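Soluble inorganic pyrophosphatase (PDB 5WRT) probably hydrolyses inorganic pyrophosphate to phosphate with the help of magnesium ions, as members of the soluble PPase family do. Local coordinates at residues 194-197 with 198-202; 75-78 with 79-83; 213-216 with 217-221. All coordinates share one frame; numbering follows the deposited sequence.

How the contacts relate
Three short local contacts, all within the pyrophosphatase domain, do not touch one another, and none holds the same elements as another. Contacts 1 and 2 lie on the same side of the chain's centre, with about 17 Å between their centres; contact 3 is about 34 Å, centre to centre, from contact 2 and on the opposite side. Contact 2 is a surface hairpin turn without a buried residue, held by backbone bonds and a salt bridge. Contacts 1 and 3 are partly buried. Contact 1 is a single helical turn at the subunit interface, closed with a water; contact 3 starts the last helix, with alanine and valine inward and charged groups outward.

Contact 1. Residues 194-197 with 198-202; sequences YKLP and TDNVV
Tyr194 reaches residues 198-202 only through its backbone, its O lying 4.1 Å from Thr198 OG1. Its ring, close to the side chain of the magnesium ligand Asp154, carries the Lys195 side chain, CG standing 3.5 Å above the plane over the ring centre, and the same ring is stacked on Trp190. Lys195 occupies the N-cap position of the short helix 196-199. Its carbonyl O accepts the amide N of Asp199 at 2.8 Å, while its own amide N donates a hydrogen bond to a water that in turn donates to Val201 O (2.6 Å), tying the entry of the turn to its exit. The lysine chain passes Thr198 OG1 and ends in a salt bridge from NZ to Asp149. Leu196 O receives Asn200 N at 2.8 Å, the donor standing well above the carbonyl plane; Asn200 then leaves the helix with positive phi. Because Leu196 CG is anti to the backbone N (chi1 -169°), the chain reaches Val202, lying alongside it with CD1 3.7 Å from CG2. Leu196 and Pro197 also pack on Asn56 of the second subunit. On the polar side Thr198 OG1 donates to Asp199 OD2 at 2.9 Å, on the anti side of the carboxylate. Lys195 NZ, already paired, lies 5.1 Å from Asp199 OD2, so any attraction between the two charges probably acts at longer range.

Contact 2. Residues 75-78 with 79-83; sequences DLKK and DGSLR
Asp75 and Arg83 lie side by side and point the same way, joined by a salt bridge in which Arg83 NH1 donates to Asp75 OD2 at 2.8 Å. The carboxylate and guanidinium planes are 37° apart: OD2 sits near the guanidinium plane, at its edge, but is itself approached from above the carboxylate plane. With Asp75 CG anti to the backbone N (chi1 -167°), the acid is carried alongside the arginine chain, and OD2 also comes within 3.3 Å of Arg83 CD. Lys77 crosses the arginine at an angle, its CG 3.6 Å above one face of the guanidinium and offset toward the rim. Farther along, Lys77 CD passes Ser81 OG at 3.4 Å. On the other face of the hairpin Leu76 and Leu82 meet through their outer methyls, CD2 to CD2 at 3.7 Å.

The backbone between these two faces forms a 3:5 hairpin. Arg83 N donates to Asp75 O. Lys77 N donates to Ser81 O at 2.9 Å, and the two bonds flank Leu76 and Leu82, a non-hydrogen-bonded antiparallel pair. A type I turn from Lys77 to Gly80, followed by a G1 beta bulge at Gly80, closes the end, with Gly80 N bonded to Lys77 O at 2.7 Å; Gly80 takes up positive phi (83°) at the bulge position, as is usual for glycine there. This turn links strand 72-74 to strand 84-89. Between those two, strand 57-63 is central in the antiparallel sheet, and its Lys60 makes backbone hydrogen bonds with both Asp75 and Arg83.

Contact 3. Residues 213-216 with 217-221; sequences PAAD and AERVV
The first turns of helix 214-232, the last helix of the chain, are made by Pro213 to Val221, with Pro213 at the N-cap position. Ala217 N donates to Pro213 O at 3.0 Å, Glu218 N to Ala214 O at 2.8 Å, Arg219 N to Ala215 O and Val220 N to Asp216 O, the regular i to i+4 ladder of an alpha-helix. On the solvent side Asp216 and Arg219, three residues apart, form a salt bridge, with Arg219 NH2 2.7 Å from Asp216 OD1 and the N-H...O angle at 161°. The oxygen lies at the edge of the guanidinium, in its plane, whereas the nitrogen comes from above the carboxylate; the two planes are 74° apart. The bend of the arginine chain at chi3 (-82°) turns the guanidinium back over the helix, where Ala215 O lies 3.6 Å above the guanidinium plane, over its centre. That carbonyl also accepts a hydrogen bond from a water at 2.9 Å, a second donor besides its helical partner, and the same water donates to Glu218 OE1 at 3.1 Å. On the inner side Ala217 packs on Val141 and Ala144 of strand 136-149, Val220 and Val221 on Leu121 of strand 115-125, the strand that also supplies magnesium ligands Asp117 and Asp122. Small and branched apolar groups thus face the sheet. The charges lie outward; Asp216, in the first turn, would probably be stabilised by the helix dipole as well as by Arg219.

Contact 1. Residues 194-197 with 198-202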
ATOM      1  N   TYR A 194      -4.254   2.485   4.065  1.00 27.84           N
ATOM      2  CA  TYR A 194      -4.463   3.525   3.056  1.00 29.82           C
ATOM      3  C   TYR A 194      -5.117   4.792   3.601  1.00 31.09           C
ATOM      4  O   TYR A 194      -5.092   5.821   2.918  1.00 31.37           O
ATOM      5  CB  TYR A 194      -5.283   2.980   1.884  1.00 27.63           C
ATOM      6  CG  TYR A 194      -6.768   2.862   2.136  1.00 28.03           C
ATOM      7  CD1 TYR A 194      -7.260   2.019   3.122  1.00 29.12           C
ATOM      8  CD2 TYR A 194      -7.678   3.586   1.376  1.00 29.28           C
ATOM      9  CE1 TYR A 194      -8.618   1.903   3.349  1.00 28.91           C
ATOM     10  CE2 TYR A 194      -9.037   3.477   1.595  1.00 29.79           C
ATOM     11  CZ  TYR A 194      -9.503   2.634   2.584  1.00 31.53           C
ATOM     12  OH  TYR A 194     -10.856   2.520   2.807  1.00 33.17           O
ATOM     13  N   LYS A 195      -5.697   4.758   4.797  1.00 32.35           N
ATOM     14  CA  LYS A 195      -6.300   5.953   5.370  1.00 33.34           C
ATOM     15  C   LYS A 195      -5.448   6.567   6.477  1.00 34.48           C
ATOM     16  O   LYS A 195      -5.918   7.465   7.183  1.00 34.51           O
ATOM     17  CB  LYS A 195      -7.700   5.636   5.896  1.00 33.38           C
ATOM     18  CG  LYS A 195      -8.729   5.325   4.821  1.00 34.82           C
ATOM     19  CD  LYS A 195     -10.054   4.921   5.457  1.00 37.02           C
ATOM     20  CE  LYS A 195     -11.225   5.186   4.504  1.00 39.68           C
ATOM     21  NZ  LYS A 195     -12.489   5.598   5.204  1.00 40.22           N
ATOM     22  N   LEU A 196      -4.215   6.095   6.653  1.00 30.99           N
ATOM     23  CA  LEU A 196      -3.309   6.747   7.595  1.00 32.72           C
ATOM     24  C   LEU A 196      -2.966   8.172   7.181  1.00 35.14           C
ATOM     25  O   LEU A 196      -2.993   9.063   8.047  1.00 35.30           O
ATOM     26  CB  LEU A 196      -2.045   5.905   7.791  1.00 31.99           C
ATOM     27  CG  LEU A 196      -1.170   6.385   8.956  1.00 33.18           C
ATOM     28  CD1 LEU A 196      -1.794   6.001  10.291  1.00 33.46           C
ATOM     29  CD2 LEU A 196       0.248   5.841   8.847  1.00 29.25           C
ATOM     30  N   PRO A 197      -2.623   8.467   5.921  1.00 34.37           N
ATOM     31  CA  PRO A 197      -2.319   9.866   5.583  1.00 33.93           C
ATOM     32  C   PRO A 197      -3.535  10.772   5.623  1.00 35.57           C
ATOM     33  O   PRO A 197      -3.404  11.949   5.976  1.00 36.73           O
ATOM     34  CB  PRO A 197      -1.736   9.774   4.164  1.00 30.94           C
ATOM     35  CG  PRO A 197      -1.429   8.327   3.947  1.00 30.77           C
ATOM     36  CD  PRO A 197      -2.424   7.581   4.760  1.00 31.42           C
ATOM     37  N   THR A 198      -4.718  10.258   5.278  1.00 37.77           N
ATOM     38  CA  THR A 198      -5.906  11.101   5.223  1.00 39.21           C
ATOM     39  C   THR A 198      -6.580  11.238   6.585  1.00 40.42           C
ATOM     40  O   THR A 198      -7.070  12.319   6.929  1.00 43.01           O
ATOM     41  CB  THR A 198      -6.894  10.550   4.192  1.00 39.59           C
ATOM     42  OG1 THR A 198      -7.042   9.137   4.371  1.00 38.14           O
ATOM     43  CG2 THR A 198      -6.395  10.824   2.781  1.00 35.72           C
ATOM     44  N   ASP A 199      -6.609  10.167   7.377  1.00 39.97           N
ATOM     45  CA  ASP A 199      -7.374  10.156   8.616  1.00 41.12           C
ATOM     46  C   ASP A 199      -6.552   9.791   9.845  1.00 41.29           C
ATOM     47  O   ASP A 199      -7.103   9.775  10.952  1.00 42.48           O
ATOM     48  CB  ASP A 199      -8.557   9.187   8.494  1.00 40.83           C
ATOM     49  CG  ASP A 199      -9.534   9.589   7.406  1.00 42.20           C
ATOM     50  OD1 ASP A 199     -10.595  10.158   7.738  1.00 42.60           O
ATOM     51  OD2 ASP A 199      -9.241   9.334   6.218  1.00 42.70           O
ATOM     52  N   ASN A 200      -5.261   9.493   9.684  1.00 39.99           N
ATOM     53  CA  ASN A 200      -4.379   9.117  10.792  1.00 40.13           C
ATOM     54  C   ASN A 200      -4.930   7.921  11.568  1.00 41.66           C
ATOM     55  O   ASN A 200      -4.820   7.845  12.792  1.00 43.83           O
ATOM     56  CB  ASN A 200      -4.123  10.306  11.721  1.00 41.70           C
ATOM     57  CG  ASN A 200      -2.933  10.091  12.632  1.00 42.86           C
ATOM     58  OD1 ASN A 200      -3.023  10.271  13.847  1.00 46.04           O
ATOM     59  ND2 ASN A 200      -1.805   9.703  12.047  1.00 39.80           N
ATOM     60  N   VAL A 201      -5.537   6.981  10.850  1.00 40.12           N
ATOM     61  CA  VAL A 201      -6.108   5.782  11.445  1.00 39.59           C
ATOM     62  C   VAL A 201      -5.525   4.565  10.741  1.00 38.20           C
ATOM     63  O   VAL A 201      -5.335   4.571   9.520  1.00 35.57           O
ATOM     64  CB  VAL A 201      -7.649   5.757  11.363  1.00 40.27           C
ATOM     65  CG1 VAL A 201      -8.251   6.770  12.328  1.00 42.69           C
ATOM     66  CG2 VAL A 201      -8.111   6.008   9.941  1.00 37.61           C
ATOM     67  N   VAL A 202      -5.228   3.530  11.516  1.00 35.62           N
ATOM     68  CA  VAL A 202      -4.869   2.224  10.982  1.00 33.82           C
ATOM     69  C   VAL A 202      -6.072   1.314  11.170  1.00 33.59           C
ATOM     70  O   VAL A 202      -6.553   1.130  12.296  1.00 35.00           O
ATOM     71  CB  VAL A 202      -3.625   1.651  11.678  1.00 33.73           C
ATOM     72  CG1 VAL A 202      -3.295   0.277  11.120  1.00 30.19           C
ATOM     73  CG2 VAL A 202      -2.446   2.596  11.521  1.00 32.74           C
TER
HETATM   74  O   HOH W   1      -5.765   3.194   7.359  1.00 29.72           O

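Contact 2. Residues 75-78 with 79-83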
ATOM      1  N   ASP A  75     -15.565  10.666  -6.542  1.00 37.08           N
ATOM      2  CA  ASP A  75     -16.026  11.161  -5.253  1.00 38.80           C
ATOM      3  C   ASP A  75     -15.506  12.573  -5.004  1.00 40.22           C
ATOM      4  O   ASP A  75     -14.437  12.961  -5.482  1.00 39.53           O
ATOM      5  CB  ASP A  75     -15.573  10.220  -4.137  1.00 36.99           C
ATOM      6  CG  ASP A  75     -16.268  10.496  -2.818  1.00 38.59           C
ATOM      7  OD1 ASP A  75     -17.450  10.900  -2.839  1.00 41.23           O
ATOM      8  OD2 ASP A  75     -15.634  10.300  -1.760  1.00 39.49           O
ATOM      9  N   LEU A  76     -16.278  13.345  -4.244  1.00 43.01           N
ATOM     10  CA  LEU A  76     -15.932  14.717  -3.899  1.00 44.58           C
ATOM     11  C   LEU A  76     -15.653  14.843  -2.408  1.00 44.24           C
ATOM     12  O   LEU A  76     -16.296  14.182  -1.586  1.00 42.79           O
ATOM     13  CB  LEU A  76     -17.049  15.686  -4.298  1.00 45.85           C
ATOM     14  CG  LEU A  76     -17.491  15.675  -5.763  1.00 47.48           C
ATOM     15  CD1 LEU A  76     -18.604  16.687  -5.998  1.00 48.13           C
ATOM     16  CD2 LEU A  76     -16.309  15.952  -6.678  1.00 47.96           C
ATOM     17  N   LYS A  77     -14.680  15.688  -2.071  1.00 48.63           N
ATOM     18  CA  LYS A  77     -14.454  16.144  -0.705  1.00 49.61           C
ATOM     19  C   LYS A  77     -15.518  17.166  -0.307  1.00 52.49           C
ATOM     20  O   LYS A  77     -16.285  17.657  -1.138  1.00 53.62           O
ATOM     21  CB  LYS A  77     -13.065  16.772  -0.580  1.00 49.72           C
ATOM     22  CG  LYS A  77     -11.905  15.797  -0.596  1.00 48.07           C
ATOM     23  CD  LYS A  77     -10.588  16.553  -0.681  1.00 45.73           C
ATOM     24  CE  LYS A  77      -9.422  15.615  -0.924  1.00 46.58           C
ATOM     25  NZ  LYS A  77      -8.344  16.280  -1.708  1.00 47.50           N
ATOM     26  N   LYS A  78     -15.564  17.489   0.992  1.00 55.48           N
ATOM     27  CA  LYS A  78     -16.474  18.546   1.447  1.00 55.05           C
ATOM     28  C   LYS A  78     -16.080  19.879   0.830  1.00 56.98           C
ATOM     29  O   LYS A  78     -16.937  20.727   0.559  1.00 60.10           O
ATOM     30  CB  LYS A  78     -16.467  18.648   2.973  1.00 57.33           C
ATOM     31  CG  LYS A  78     -16.319  17.320   3.694  1.00 59.56           C
ATOM     32  CD  LYS A  78     -15.769  17.521   5.097  1.00 58.82           C
ATOM     33  CE  LYS A  78     -14.318  17.986   5.063  1.00 58.21           C
ATOM     34  NZ  LYS A  78     -13.511  17.373   6.160  1.00 54.15           N
ATOM     35  N   ASP A  79     -14.777  20.061   0.582  1.00 53.80           N
ATOM     36  CA  ASP A  79     -14.242  21.176  -0.193  1.00 55.63           C
ATOM     37  C   ASP A  79     -14.861  21.214  -1.583  1.00 56.97           C
ATOM     38  O   ASP A  79     -14.943  22.293  -2.177  1.00 58.16           O
ATOM     39  CB  ASP A  79     -12.702  21.005  -0.190  1.00 53.96           C
ATOM     40  CG  ASP A  79     -11.894  21.983  -1.106  1.00 57.43           C
ATOM     41  OD1 ASP A  79     -10.655  21.893  -0.934  1.00 57.62           O
ATOM     42  OD2 ASP A  79     -12.404  22.793  -1.918  1.00 58.37           O
ATOM     43  N   GLY A  80     -15.407  20.098  -2.050  1.00 54.09           N
ATOM     44  CA  GLY A  80     -15.880  19.999  -3.414  1.00 52.32           C
ATOM     45  C   GLY A  80     -14.803  19.674  -4.420  1.00 51.58           C
ATOM     46  O   GLY A  80     -15.099  19.617  -5.617  1.00 52.51           O
ATOM     47  N   SER A  81     -13.563  19.474  -3.974  1.00 50.08           N
ATOM     48  CA  SER A  81     -12.490  19.050  -4.857  1.00 49.41           C
ATOM     49  C   SER A  81     -12.570  17.545  -5.080  1.00 48.32           C
ATOM     50  O   SER A  81     -13.116  16.803  -4.258  1.00 46.83           O
ATOM     51  CB  SER A  81     -11.131  19.425  -4.269  1.00 49.47           C
ATOM     52  OG  SER A  81     -11.065  19.086  -2.896  1.00 48.83           O
ATOM     53  N   LEU A  82     -12.036  17.103  -6.214  1.00 46.43           N
ATOM     54  CA  LEU A  82     -12.012  15.680  -6.527  1.00 43.40           C
ATOM     55  C   LEU A  82     -11.184  14.914  -5.504  1.00 41.44           C
ATOM     56  O   LEU A  82     -10.069  15.318  -5.161  1.00 41.14           O
ATOM     57  CB  LEU A  82     -11.443  15.473  -7.929  1.00 42.66           C
ATOM     58  CG  LEU A  82     -12.298  16.061  -9.048  1.00 46.26           C
ATOM     59  CD1 LEU A  82     -11.572  15.959 -10.368  1.00 45.09           C
ATOM     60  CD2 LEU A  82     -13.639  15.346  -9.118  1.00 43.54           C
ATOM     61  N   ARG A  83     -11.736  13.811  -5.007  1.00 40.55           N
ATOM     62  CA  ARG A  83     -11.077  13.001  -3.993  1.00 40.08           C
ATOM     63  C   ARG A  83     -10.342  11.839  -4.647  1.00 37.17           C
ATOM     64  O   ARG A  83     -10.898  11.146  -5.507  1.00 35.85           O
ATOM     65  CB  ARG A  83     -12.077  12.486  -2.955  1.00 38.88           C
ATOM     66  CG  ARG A  83     -11.527  11.370  -2.075  1.00 40.01           C
ATOM     67  CD  ARG A  83     -12.518  10.928  -1.008  1.00 39.20           C
ATOM     68  NE  ARG A  83     -12.521  11.846   0.129  1.00 43.64           N
ATOM     69  CZ  ARG A  83     -13.596  12.480   0.587  1.00 47.67           C
ATOM     70  NH1 ARG A  83     -14.776  12.293   0.011  1.00 45.60           N
ATOM     71  NH2 ARG A  83     -13.490  13.298   1.627  1.00 47.91           N
TER

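Contact 3. Residues 213-216 with 217-221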
ATOM      1  N   PRO A 213     -12.541 -18.163   3.882  1.00 26.26           N
ATOM      2  CA  PRO A 213     -12.581 -19.021   2.690  1.00 24.84           C
ATOM      3  C   PRO A 213     -13.683 -18.604   1.725  1.00 23.52           C
ATOM      4  O   PRO A 213     -14.586 -17.830   2.050  1.00 23.29           O
ATOM      5  CB  PRO A 213     -12.839 -20.423   3.256  1.00 25.32           C
ATOM      6  CG  PRO A 213     -12.475 -20.342   4.698  1.00 27.41           C
ATOM      7  CD  PRO A 213     -12.712 -18.928   5.128  1.00 27.09           C
ATOM      8  N   ALA A 214     -13.583 -19.143   0.506  1.00 23.89           N
ATOM      9  CA  ALA A 214     -14.507 -18.781  -0.567  1.00 23.40           C
ATOM     10  C   ALA A 214     -15.957 -19.020  -0.165  1.00 23.50           C
ATOM     11  O   ALA A 214     -16.836 -18.207  -0.478  1.00 22.98           O
ATOM     12  CB  ALA A 214     -14.168 -19.559  -1.837  1.00 23.82           C
ATOM     13  N   ALA A 215     -16.230 -20.140   0.509  1.00 24.49           N
ATOM     14  CA  ALA A 215     -17.599 -20.444   0.916  1.00 25.19           C
ATOM     15  C   ALA A 215     -18.136 -19.396   1.882  1.00 25.10           C
ATOM     16  O   ALA A 215     -19.305 -19.002   1.794  1.00 25.44           O
ATOM     17  CB  ALA A 215     -17.665 -21.834   1.542  1.00 25.82           C
ATOM     18  N   ASP A 216     -17.302 -18.936   2.819  1.00 25.44           N
ATOM     19  CA  ASP A 216     -17.724 -17.856   3.705  1.00 26.95           C
ATOM     20  C   ASP A 216     -17.960 -16.572   2.925  1.00 25.06           C
ATOM     21  O   ASP A 216     -18.914 -15.835   3.198  1.00 25.59           O
ATOM     22  CB  ASP A 216     -16.681 -17.621   4.796  1.00 27.30           C
ATOM     23  CG  ASP A 216     -16.699 -18.694   5.862  1.00 30.46           C
ATOM     24  OD1 ASP A 216     -17.799 -19.167   6.213  1.00 31.65           O
ATOM     25  OD2 ASP A 216     -15.612 -19.057   6.356  1.00 31.73           O
ATOM     26  N   ALA A 217     -17.102 -16.293   1.943  1.00 24.97           N
ATOM     27  CA  ALA A 217     -17.264 -15.083   1.147  1.00 24.45           C
ATOM     28  C   ALA A 217     -18.506 -15.151   0.271  1.00 24.94           C
ATOM     29  O   ALA A 217     -19.112 -14.114  -0.021  1.00 24.88           O
ATOM     30  CB  ALA A 217     -16.018 -14.842   0.304  1.00 22.81           C
ATOM     31  N   GLU A 218     -18.892 -16.353  -0.168  1.00 25.53           N
ATOM     32  CA  GLU A 218     -20.161 -16.498  -0.873  1.00 25.32           C
ATOM     33  C   GLU A 218     -21.324 -16.096   0.022  1.00 25.78           C
ATOM     34  O   GLU A 218     -22.246 -15.400  -0.417  1.00 26.08           O
ATOM     35  CB  GLU A 218     -20.338 -17.941  -1.348  1.00 27.23           C
ATOM     36  CG  GLU A 218     -19.448 -18.359  -2.508  1.00 26.36           C
ATOM     37  CD  GLU A 218     -19.506 -19.858  -2.760  1.00 28.02           C
ATOM     38  OE1 GLU A 218     -20.307 -20.542  -2.087  1.00 27.90           O
ATOM     39  OE2 GLU A 218     -18.747 -20.353  -3.621  1.00 28.39           O
ATOM     40  N   ARG A 219     -21.283 -16.512   1.292  1.00 25.03           N
ATOM     41  CA  ARG A 219     -22.352 -16.169   2.226  1.00 26.92           C
ATOM     42  C   ARG A 219     -22.377 -14.677   2.533  1.00 26.44           C
ATOM     43  O   ARG A 219     -23.450 -14.116   2.780  1.00 26.64           O
ATOM     44  CB  ARG A 219     -22.202 -16.972   3.518  1.00 25.87           C
ATOM     45  CG  ARG A 219     -22.596 -18.438   3.398  1.00 27.00           C
ATOM     46  CD  ARG A 219     -22.548 -19.123   4.755  1.00 29.67           C
ATOM     47  NE  ARG A 219     -21.199 -19.546   5.124  1.00 29.94           N
ATOM     48  CZ  ARG A 219     -20.634 -20.683   4.726  1.00 30.55           C
ATOM     49  NH1 ARG A 219     -21.303 -21.523   3.946  1.00 29.41           N
ATOM     50  NH2 ARG A 219     -19.402 -20.984   5.113  1.00 28.22           N
ATOM     51  N   VAL A 220     -21.212 -14.024   2.537  1.00 24.58           N
ATOM     52  CA  VAL A 220     -21.177 -12.575   2.707  1.00 25.57           C
ATOM     53  C   VAL A 220     -21.949 -11.892   1.584  1.00 24.67           C
ATOM     54  O   VAL A 220     -22.739 -10.971   1.826  1.00 25.93           O
ATOM     55  CB  VAL A 220     -19.719 -12.080   2.779  1.00 25.46           C
ATOM     56  CG1 VAL A 220     -19.651 -10.575   2.558  1.00 24.73           C
ATOM     57  CG2 VAL A 220     -19.089 -12.457   4.114  1.00 24.22           C
ATOM     58  N   VAL A 221     -21.751 -12.347   0.344  1.00 24.78           N
ATOM     59  CA  VAL A 221     -22.454 -11.752  -0.788  1.00 25.15           C
ATOM     60  C   VAL A 221     -23.950 -12.042  -0.711  1.00 27.29           C
ATOM     61  O   VAL A 221     -24.777 -11.156  -0.959  1.00 26.18           O
ATOM     62  CB  VAL A 221     -21.849 -12.244  -2.115  1.00 24.54           C
ATOM     63  CG1 VAL A 221     -22.480 -11.507  -3.289  1.00 23.27           C
ATOM     64  CG2 VAL A 221     -20.341 -12.054  -2.114  1.00 23.09           C
TER
HETATM   65  O   HOH W   2     -21.438 -20.713   0.811  1.00 31.00           O